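Local coordinates for protein ectonucleoside triphosphate diphosphohydrolase 4 (Homo sapiens, PDB 6WG5) that belongs to the GDA1/CD39 nucleoside phosphatase family, whose two-lobed fold is placed in the actin-like ATPase clan, at residues K173-Y178 against V477-G482; Y178-I183 against Q231-V236; R272-T277 against V369-I374. All blocks are in the same frame, centred on the assembly; numbering follows the deposited sequence.

Overall arrangement
The three contacts are in turn helix against helix, helix against strand and strand against loop, in a fold that comprises two mixed sheets with helices packed between and around them. Interactions 1 and 2 have centres about 7 Å apart and share helix 172-186 and Tyr178: one flank of the helix meets segment 477-482, another meets strand 229-235. The centre of interaction 3, on the neighbouring strand 270-279 of the same sheet, is about 10 Å from that of interaction 2 and about 16 Å from that of interaction 1. Along the chain, interaction 2 closes before interaction 3 opens, while interaction 1 spans both. Distant parts of the sequence thus meet around helix 172-186 and this sheet.

Interaction 1: residues K173-Y178 against V477-G482; sequences KQEGVY and VQWTLG
Glu175 and Tyr178, one turn apart on helix 172-186, receive the indole of Trp479 in segment 477-482, in a helix-helix contact of the actin-like fold. Helix 479-487 also packs on strands 40-48 and 53-61, so the pairing ties helix 172-186 to the first of the two sheets. Trp479 stands with CG between its backbone N and carbonyl carbon (chi1 71°), which turns the ring against helix 172-186. One ring face takes the aliphatic part of Glu175: CG sits 4.3 Å from the centroid of the Trp479 five-membered ring, nearly on the normal, a CH-pi contact. The opposite face is covered by the methyl CG2 of Thr480, so the indole is sandwiched. Glu175 OE2 also lies over the ring, 4.0 Å from Trp479 NE1, with the carboxylate plane turned 60° from the indole; no hydrogen bond forms there. The charge is instead held through OE1, in a salt bridge to Arg136. Tyr178 comes obliquely at the benzo part of the indole, its CD2 lying 4.0 Å from Trp479 CE3. Tyr178 CB also meets the backbone, 3.4 Å from Trp479 O. Further along, Gly482 has no side chain, and the two backbones come close, with Tyr178 CA and Gly482 CA separated by 4.4 Å. At that point the contact ends in a CA-H...O interaction: Gly482 CA lies 3.4 Å from Tyr178 O, with an angle of 160° at the hydrogen.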
loop_
_atom_site.group_PDB
_atom_site.type_symbol
_atom_site.label_atom_id
_atom_site.label_comp_id
_atom_site.label_asym_id
_atom_site.label_seq_id
_atom_site.Cartn_x
_atom_site.Cartn_y
_atom_site.Cartn_z
ATOM N N LYS A 173 5.789 8.488 -1.770
ATOM C CA LYS A 173 6.598 8.042 -0.641
ATOM C C LYS A 173 5.837 8.211 0.669
ATOM O O LYS A 173 5.823 7.309 1.514
ATOM C CB LYS A 173 7.911 8.824 -0.610
ATOM C CG LYS A 173 8.921 8.353 0.423
ATOM C CD LYS A 173 9.753 9.523 0.915
ATOM C CE LYS A 173 11.153 9.108 1.323
ATOM N NZ LYS A 173 11.981 10.303 1.657
ATOM N N GLN A 174 5.191 9.365 0.855
ATOM C CA GLN A 174 4.400 9.583 2.063
ATOM C C GLN A 174 3.239 8.600 2.143
ATOM O O GLN A 174 2.909 8.101 3.225
ATOM C CB GLN A 174 3.875 11.018 2.105
ATOM C CG GLN A 174 4.947 12.081 2.238
ATOM C CD GLN A 174 4.366 13.482 2.273
ATOM O OE1 GLN A 174 4.185 14.120 1.233
ATOM N NE2 GLN A 174 4.062 13.965 3.472
ATOM N N GLU A 175 2.599 8.317 1.007
ATOM C CA GLU A 175 1.498 7.361 1.006
ATOM C C GLU A 175 1.980 5.984 1.443
ATOM O O GLU A 175 1.293 5.287 2.200
ATOM C CB GLU A 175 0.864 7.297 -0.381
ATOM C CG GLU A 175 -0.541 6.723 -0.392
ATOM C CD GLU A 175 -1.097 6.564 -1.795
ATOM O OE1 GLU A 175 -0.528 7.164 -2.735
ATOM O OE2 GLU A 175 -2.101 5.839 -1.958
ATOM N N GLY A 176 3.165 5.579 0.985
ATOM C CA GLY A 176 3.718 4.306 1.414
ATOM C C GLY A 176 4.032 4.277 2.897
ATOM O O GLY A 176 3.763 3.285 3.578
ATOM N N VAL A 177 4.606 5.364 3.420
ATOM C CA VAL A 177 4.892 5.436 4.852
ATOM C C VAL A 177 3.598 5.335 5.650
ATOM O O VAL A 177 3.490 4.543 6.593
ATOM C CB VAL A 177 5.659 6.728 5.187
ATOM C CG1 VAL A 177 5.887 6.843 6.695
ATOM C CG2 VAL A 177 6.988 6.761 4.454
ATOM N N TYR A 178 2.597 6.140 5.284
ATOM C CA TYR A 178 1.327 6.111 6.004
ATOM C C TYR A 178 0.714 4.715 5.988
ATOM O O TYR A 178 0.190 4.249 7.006
ATOM C CB TYR A 178 0.355 7.125 5.398
ATOM C CG TYR A 178 0.713 8.579 5.641
ATOM C CD1 TYR A 178 1.411 8.971 6.777
ATOM C CD2 TYR A 178 0.339 9.563 4.734
ATOM C CE1 TYR A 178 1.729 10.297 6.999
ATOM C CE2 TYR A 178 0.653 10.890 4.949
ATOM C CZ TYR A 178 1.348 11.252 6.083
ATOM O OH TYR A 178 1.664 12.573 6.300
ATOM N N VAL A 477 -6.657 -2.244 5.048
ATOM C CA VAL A 477 -5.572 -1.400 5.537
ATOM C C VAL A 477 -5.861 0.040 5.132
ATOM O O VAL A 477 -5.955 0.353 3.941
ATOM C CB VAL A 477 -4.215 -1.866 4.993
ATOM C CG1 VAL A 477 -3.100 -0.926 5.454
ATOM C CG2 VAL A 477 -3.926 -3.291 5.437
ATOM N N GLN A 478 -5.996 0.917 6.122
ATOM C CA GLN A 478 -6.267 2.330 5.891
ATOM C C GLN A 478 -4.957 3.097 6.012
ATOM O O GLN A 478 -4.456 3.302 7.122
ATOM C CB GLN A 478 -7.288 2.865 6.896
ATOM C CG GLN A 478 -8.456 1.937 7.196
ATOM C CD GLN A 478 -9.387 1.761 6.014
ATOM O OE1 GLN A 478 -9.136 2.280 4.927
ATOM N NE2 GLN A 478 -10.474 1.028 6.224
ATOM N N TRP A 479 -4.396 3.527 4.878
ATOM C CA TRP A 479 -3.260 4.439 4.959
ATOM C C TRP A 479 -3.668 5.746 5.621
ATOM O O TRP A 479 -2.827 6.427 6.219
ATOM C CB TRP A 479 -2.655 4.695 3.574
ATOM C CG TRP A 479 -3.481 5.538 2.634
ATOM C CD1 TRP A 479 -4.251 5.095 1.600
ATOM C CD2 TRP A 479 -3.597 6.969 2.632
ATOM N NE1 TRP A 479 -4.843 6.155 0.958
ATOM C CE2 TRP A 479 -4.459 7.317 1.573
ATOM C CE3 TRP A 479 -3.060 7.988 3.424
ATOM C CZ2 TRP A 479 -4.796 8.637 1.288
ATOM C CZ3 TRP A 479 -3.398 9.299 3.138
ATOM C CH2 TRP A 479 -4.256 9.612 2.079
ATOM N N THR A 480 -4.952 6.103 5.542
ATOM C CA THR A 480 -5.443 7.271 6.265
ATOM C C THR A 480 -5.286 7.099 7.772
ATOM O O THR A 480 -5.162 8.089 8.500
ATOM C CB THR A 480 -6.908 7.532 5.912
ATOM O OG1 THR A 480 -7.679 6.344 6.136
ATOM C CG2 THR A 480 -7.043 7.955 4.455
ATOM N N LEU A 481 -5.290 5.854 8.256
ATOM C CA LEU A 481 -5.081 5.611 9.680
ATOM C C LEU A 481 -3.657 5.960 10.094
ATOM O O LEU A 481 -3.440 6.541 11.164
ATOM C CB LEU A 481 -5.395 4.154 10.013
ATOM C CG LEU A 481 -5.130 3.715 11.453
ATOM C CD1 LEU A 481 -5.915 4.564 12.439
ATOM C CD2 LEU A 481 -5.476 2.245 11.615
ATOM N N GLY A 482 -2.672 5.605 9.269
ATOM C CA GLY A 482 -1.309 6.017 9.550
ATOM C C GLY A 482 -1.127 7.516 9.443
ATOM O O GLY A 482 -0.287 8.094 10.138
#

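Interaction 2: residues Y178-I183 against Q231-V236; sequences YAWIGI and QIAYEV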
loop_
_atom_site.group_PDB
_atom_site.type_symbol
_atom_site.label_atom_id
_atom_site.label_comp_id
_atom_site.label_asym_id
_atom_site.label_seq_id
_atom_site.Cartn_x
_atom_site.Cartn_y
_atom_site.Cartn_z
ATOM N N TYR A 178 2.597 6.140 5.284
ATOM C CA TYR A 178 1.327 6.111 6.004
ATOM C C TYR A 178 0.714 4.715 5.988
ATOM O O TYR A 178 0.190 4.249 7.006
ATOM C CB TYR A 178 0.355 7.125 5.398
ATOM C CG TYR A 178 0.713 8.579 5.641
ATOM C CD1 TYR A 178 1.411 8.971 6.777
ATOM C CD2 TYR A 178 0.339 9.563 4.734
ATOM C CE1 TYR A 178 1.729 10.297 6.999
ATOM C CE2 TYR A 178 0.653 10.890 4.949
ATOM C CZ TYR A 178 1.348 11.252 6.083
ATOM O OH TYR A 178 1.664 12.573 6.300
ATOM N N ALA A 179 0.765 4.033 4.844
ATOM C CA ALA A 179 0.234 2.675 4.783
ATOM C C ALA A 179 1.050 1.732 5.658
ATOM O O ALA A 179 0.494 0.839 6.308
ATOM C CB ALA A 179 0.211 2.183 3.337
ATOM N N TRP A 180 2.371 1.917 5.689
ATOM C CA TRP A 180 3.213 1.083 6.538
ATOM C C TRP A 180 2.900 1.312 8.012
ATOM O O TRP A 180 2.867 0.361 8.802
ATOM C CB TRP A 180 4.686 1.367 6.241
ATOM C CG TRP A 180 5.637 0.564 7.068
ATOM C CD1 TRP A 180 6.158 -0.659 6.764
ATOM C CD2 TRP A 180 6.190 0.933 8.336
ATOM N NE1 TRP A 180 7.000 -1.077 7.767
ATOM C CE2 TRP A 180 7.036 -0.116 8.744
ATOM C CE3 TRP A 180 6.051 2.050 9.167
ATOM C CZ2 TRP A 180 7.739 -0.084 9.944
ATOM C CZ3 TRP A 180 6.748 2.080 10.361
ATOM C CH2 TRP A 180 7.581 1.020 10.739
ATOM N N ILE A 181 2.660 2.569 8.399
ATOM C CA ILE A 181 2.268 2.867 9.774
ATOM C C ILE A 181 0.922 2.231 10.088
ATOM O O ILE A 181 0.711 1.687 11.180
ATOM C CB ILE A 181 2.239 4.390 10.004
ATOM C CG1 ILE A 181 3.652 4.973 9.926
ATOM C CG2 ILE A 181 1.606 4.727 11.358
ATOM C CD1 ILE A 181 3.689 6.490 9.905
ATOM N N GLY A 182 -0.011 2.288 9.137
ATOM C CA GLY A 182 -1.348 1.777 9.392
ATOM C C GLY A 182 -1.352 0.303 9.750
ATOM O O GLY A 182 -1.980 -0.110 10.728
ATOM N N ILE A 183 -0.649 -0.513 8.963
ATOM C CA ILE A 183 -0.689 -1.955 9.189
ATOM C C ILE A 183 0.015 -2.310 10.492
ATOM O O ILE A 183 -0.491 -3.112 11.285
ATOM C CB ILE A 183 -0.084 -2.710 7.989
ATOM C CG1 ILE A 183 -0.285 -4.216 8.172
ATOM C CG2 ILE A 183 1.400 -2.382 7.818
ATOM C CD1 ILE A 183 0.225 -5.061 7.023
ATOM N N GLN A 231 4.543 -1.780 -5.309
ATOM C CA GLN A 231 5.067 -0.973 -4.218
ATOM C C GLN A 231 5.633 -1.880 -3.137
ATOM O O GLN A 231 5.101 -2.965 -2.879
ATOM C CB GLN A 231 3.982 -0.068 -3.622
ATOM C CG GLN A 231 4.530 1.001 -2.681
ATOM C CD GLN A 231 3.441 1.723 -1.908
ATOM O OE1 GLN A 231 2.685 1.108 -1.153
ATOM N NE2 GLN A 231 3.356 3.036 -2.094
ATOM N N ILE A 232 6.714 -1.428 -2.508
ATOM C CA ILE A 232 7.363 -2.158 -1.425
ATOM C C ILE A 232 7.759 -1.159 -0.350
ATOM O O ILE A 232 8.294 -0.086 -0.652
ATOM C CB ILE A 232 8.593 -2.946 -1.927
ATOM C CG1 ILE A 232 9.269 -3.675 -0.766
ATOM C CG2 ILE A 232 9.578 -2.016 -2.616
ATOM C CD1 ILE A 232 10.341 -4.661 -1.197
ATOM N N ALA A 233 7.492 -1.510 0.906
ATOM C CA ALA A 233 7.859 -0.656 2.027
ATOM C C ALA A 233 8.240 -1.523 3.216
ATOM O O ALA A 233 7.516 -2.466 3.552
ATOM C CB ALA A 233 6.714 0.288 2.405
ATOM N N TYR A 234 9.364 -1.201 3.852
ATOM C CA TYR A 234 9.782 -1.937 5.036
ATOM C C TYR A 234 10.755 -1.096 5.850
ATOM O O TYR A 234 11.325 -0.118 5.363
ATOM C CB TYR A 234 10.417 -3.280 4.666
ATOM C CG TYR A 234 11.553 -3.182 3.677
ATOM C CD1 TYR A 234 12.869 -3.086 4.107
ATOM C CD2 TYR A 234 11.311 -3.204 2.313
ATOM C CE1 TYR A 234 13.909 -3.007 3.203
ATOM C CE2 TYR A 234 12.342 -3.126 1.403
ATOM C CZ TYR A 234 13.638 -3.027 1.852
ATOM O OH TYR A 234 14.663 -2.948 0.936
ATOM N N GLU A 235 10.931 -1.499 7.104
ATOM C CA GLU A 235 11.838 -0.814 8.008
ATOM C C GLU A 235 13.269 -1.268 7.765
ATOM O O GLU A 235 13.525 -2.443 7.490
ATOM C CB GLU A 235 11.449 -1.087 9.462
ATOM C CG GLU A 235 12.382 -0.449 10.483
ATOM C CD GLU A 235 12.052 -0.842 11.910
ATOM O OE1 GLU A 235 11.057 -1.569 12.116
ATOM O OE2 GLU A 235 12.796 -0.427 12.825
ATOM N N VAL A 236 14.198 -0.327 7.874
ATOM C CA VAL A 236 15.626 -0.616 7.774
ATOM C C VAL A 236 16.222 -0.453 9.168
ATOM O O VAL A 236 16.633 0.657 9.537
ATOM C CB VAL A 236 16.308 0.302 6.750
ATOM C CG1 VAL A 236 17.770 -0.077 6.582
ATOM C CG2 VAL A 236 15.576 0.237 5.416
HETATM O O HOH W 1 9.046 -3.369 8.337
#
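Trp180 reaches from helix 172-186 onto Ala233, Tyr234 and Glu235 of strand 229-235, a helix-on-sheet packing in which the two short axes approach to 8.8 Å at 59°. Starting at the root, Trp180 CB faces the methyl of Ala233, with 4.5 Å between the two CB atoms. CG is anti to Trp180's own backbone N (chi1 180°), and this carries the indole away from the helix and along the strand toward Glu235. Trp180 CD1 comes next, in van der Waals contact with Ala233 O at 3.9 Å. At NE1 the Trp180 ring passes the strand backbone, 4.0 Å from Tyr234 CA, and here its polar hydrogen finds a partner: water 1 lies at the indole edge, in the ring plane, 3.1 Å from Trp180 NE1. That same water takes the backbone N-H of Glu235, its oxygen 2.9 Å from Glu235 N. On the six-membered ring, Trp180 CZ2 packs on Glu235 CB at 3.9 Å. The Glu235 chain then runs on extended, its carboxylate plane turned 83° from the indole, to a salt bridge with Arg216 and a hydrogen bond with Thr219. Val273 of the neighbouring strand 270-279 adds a further apolar neighbour to the indole. No direct hydrogen bond crosses between helix and strand, so the contact is largely apolar packing. Its polar share rests on one water accepting from two N-H groups, which satisfies the buried indole nitrogen and the amide of Glu235 together.

Interaction 3: residues R272-T277 against V369-I374; sequences RVYVAT and VYQPPI
Tyr274 of strand 270-279 lays one face of its ring against Pro372, in the irregular segment 369-374 that passes over the sheet. This is the tight part of the contact. Pro372 CD stands 3.4 Å from the centroid of the Tyr274 ring, 18° off the normal, in a CH-pi contact displaced toward the CD2 side, and CG of the same proline follows at 3.5 Å from Tyr274 CD2. With CG anti to the backbone N of Tyr274 (chi1 165°), the ring is carried off the strand and under the loop. Its hydroxyl end is pinned as well: Tyr274 OH donates to Tyr370 O at 2.8 Å, approaching 15° from the carbonyl plane. Beyond the hydroxyl the contact slackens. Gln371 CB is 4.1 Å from Tyr274 OH, and the partly exposed Val369 touches Tyr274 OH with CG1 alone, at 4.2 Å. Here water takes over part of the work. Water 2 donates to Tyr274 OH at 2.8 Å and to Gln371 OE1 at the same length, so the hydroxyl accepts one hydrogen bond while giving another. The amide nitrogen of Gln371 is held separately, by the carbonyl of Phe457. In the fold, the Tyr274 ring meets that of Tyr234 on the adjacent strand 229-235, and the hydroxyl of Tyr234 in turn bonds to Pro372 O, while Leu254 at the end of helix 245-254 and Leu255 of strand 255-259 also touch the Tyr274 side chain.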
loop_
_atom_site.group_PDB
_atom_site.type_symbol
_atom_site.label_atom_id
_atom_site.label_comp_id
_atom_site.label_asym_id
_atom_site.label_seq_id
_atom_site.Cartn_x
_atom_site.Cartn_y
_atom_site.Cartn_z
ATOM N N ARG A 272 13.220 4.168 10.515
ATOM C CA ARG A 272 13.703 4.393 9.158
ATOM C C ARG A 272 12.980 3.414 8.242
ATOM O O ARG A 272 13.155 2.198 8.376
ATOM C CB ARG A 272 15.217 4.197 9.078
ATOM C CG ARG A 272 15.826 4.577 7.737
ATOM C CD ARG A 272 17.302 4.205 7.648
ATOM N NE ARG A 272 17.982 4.305 8.941
ATOM C CZ ARG A 272 18.628 3.310 9.548
ATOM N NH1 ARG A 272 19.208 3.525 10.723
ATOM N NH2 ARG A 272 18.719 2.109 8.991
ATOM N N VAL A 273 12.169 3.940 7.326
ATOM C CA VAL A 273 11.345 3.120 6.445
ATOM C C VAL A 273 11.728 3.400 4.999
ATOM O O VAL A 273 11.789 4.561 4.577
ATOM C CB VAL A 273 9.845 3.378 6.670
ATOM C CG1 VAL A 273 9.011 2.482 5.769
ATOM C CG2 VAL A 273 9.485 3.152 8.129
ATOM N N TYR A 274 11.978 2.332 4.245
ATOM C CA TYR A 274 12.261 2.410 2.820
ATOM C C TYR A 274 10.965 2.220 2.048
ATOM O O TYR A 274 10.187 1.313 2.354
ATOM C CB TYR A 274 13.281 1.342 2.428
ATOM C CG TYR A 274 13.399 1.073 0.942
ATOM C CD1 TYR A 274 12.732 0.006 0.358
ATOM C CD2 TYR A 274 14.191 1.873 0.130
ATOM C CE1 TYR A 274 12.842 -0.255 -0.994
ATOM C CE2 TYR A 274 14.306 1.622 -1.227
ATOM C CZ TYR A 274 13.633 0.555 -1.781
ATOM O OH TYR A 274 13.742 0.299 -3.130
ATOM N N VAL A 275 10.732 3.080 1.060
ATOM C CA VAL A 275 9.513 3.047 0.258
ATOM C C VAL A 275 9.896 3.208 -1.205
ATOM O O VAL A 275 10.568 4.176 -1.572
ATOM C CB VAL A 275 8.517 4.147 0.678
ATOM C CG1 VAL A 275 7.265 4.098 -0.188
ATOM C CG2 VAL A 275 8.152 4.002 2.142
ATOM N N ALA A 276 9.466 2.263 -2.040
ATOM C CA ALA A 276 9.737 2.317 -3.469
ATOM C C ALA A 276 8.477 1.953 -4.236
ATOM O O ALA A 276 7.793 0.986 -3.888
ATOM C CB ALA A 276 10.883 1.375 -3.855
ATOM N N THR A 277 8.176 2.729 -5.276
ATOM C CA THR A 277 7.040 2.488 -6.153
ATOM C C THR A 277 7.561 2.347 -7.574
ATOM O O THR A 277 8.403 3.140 -8.008
ATOM C CB THR A 277 6.022 3.630 -6.066
ATOM O OG1 THR A 277 5.745 3.922 -4.690
ATOM C CG2 THR A 277 4.731 3.251 -6.764
ATOM N N VAL A 369 16.761 0.410 -9.389
ATOM C CA VAL A 369 16.516 1.263 -8.232
ATOM C C VAL A 369 17.200 0.656 -7.017
ATOM O O VAL A 369 17.214 -0.567 -6.840
ATOM C CB VAL A 369 15.004 1.441 -7.993
ATOM C CG1 VAL A 369 14.747 2.193 -6.692
ATOM C CG2 VAL A 369 14.372 2.178 -9.162
ATOM N N TYR A 370 17.766 1.515 -6.173
ATOM C CA TYR A 370 18.468 1.045 -4.988
ATOM C C TYR A 370 17.497 0.414 -3.998
ATOM O O TYR A 370 16.362 0.870 -3.837
ATOM C CB TYR A 370 19.214 2.198 -4.320
ATOM C CG TYR A 370 19.673 1.882 -2.916
ATOM C CD1 TYR A 370 20.802 1.106 -2.692
ATOM C CD2 TYR A 370 18.974 2.356 -1.814
ATOM C CE1 TYR A 370 21.224 0.811 -1.409
ATOM C CE2 TYR A 370 19.386 2.066 -0.527
ATOM C CZ TYR A 370 20.512 1.293 -0.330
ATOM O OH TYR A 370 20.926 1.003 0.949
ATOM N N GLN A 371 17.958 -0.644 -3.330
ATOM C CA GLN A 371 17.173 -1.329 -2.313
ATOM C C GLN A 371 18.053 -1.617 -1.102
ATOM O O GLN A 371 19.078 -2.296 -1.240
ATOM C CB GLN A 371 16.588 -2.628 -2.867
ATOM C CG GLN A 371 15.762 -3.412 -1.860
ATOM C CD GLN A 371 15.147 -4.664 -2.455
ATOM O OE1 GLN A 371 14.342 -4.592 -3.379
ATOM N NE2 GLN A 371 15.527 -5.821 -1.923
ATOM N N PRO A 372 17.706 -1.132 0.090
ATOM C CA PRO A 372 18.524 -1.436 1.257
ATOM C C PRO A 372 18.482 -2.920 1.561
ATOM O O PRO A 372 17.480 -3.601 1.276
ATOM C CB PRO A 372 17.867 -0.614 2.376
ATOM C CG PRO A 372 16.979 0.361 1.704
ATOM C CD PRO A 372 16.563 -0.272 0.429
ATOM N N PRO A 373 19.543 -3.463 2.150
ATOM C CA PRO A 373 19.549 -4.898 2.448
ATOM C C PRO A 373 18.423 -5.262 3.403
ATOM O O PRO A 373 18.094 -4.511 4.323
ATOM C CB PRO A 373 20.926 -5.124 3.083
ATOM C CG PRO A 373 21.302 -3.793 3.645
ATOM C CD PRO A 373 20.732 -2.783 2.695
ATOM N N ILE A 374 17.824 -6.425 3.169
ATOM C CA ILE A 374 16.768 -6.958 4.022
ATOM C C ILE A 374 17.356 -8.075 4.870
ATOM O O ILE A 374 18.019 -8.981 4.347
ATOM C CB ILE A 374 15.579 -7.469 3.191
ATOM C CG1 ILE A 374 14.939 -6.319 2.406
ATOM C CG2 ILE A 374 14.542 -8.138 4.093
ATOM C CD1 ILE A 374 13.896 -6.772 1.393
HETATM O O HOH W 2 13.175 -2.230 -4.283
#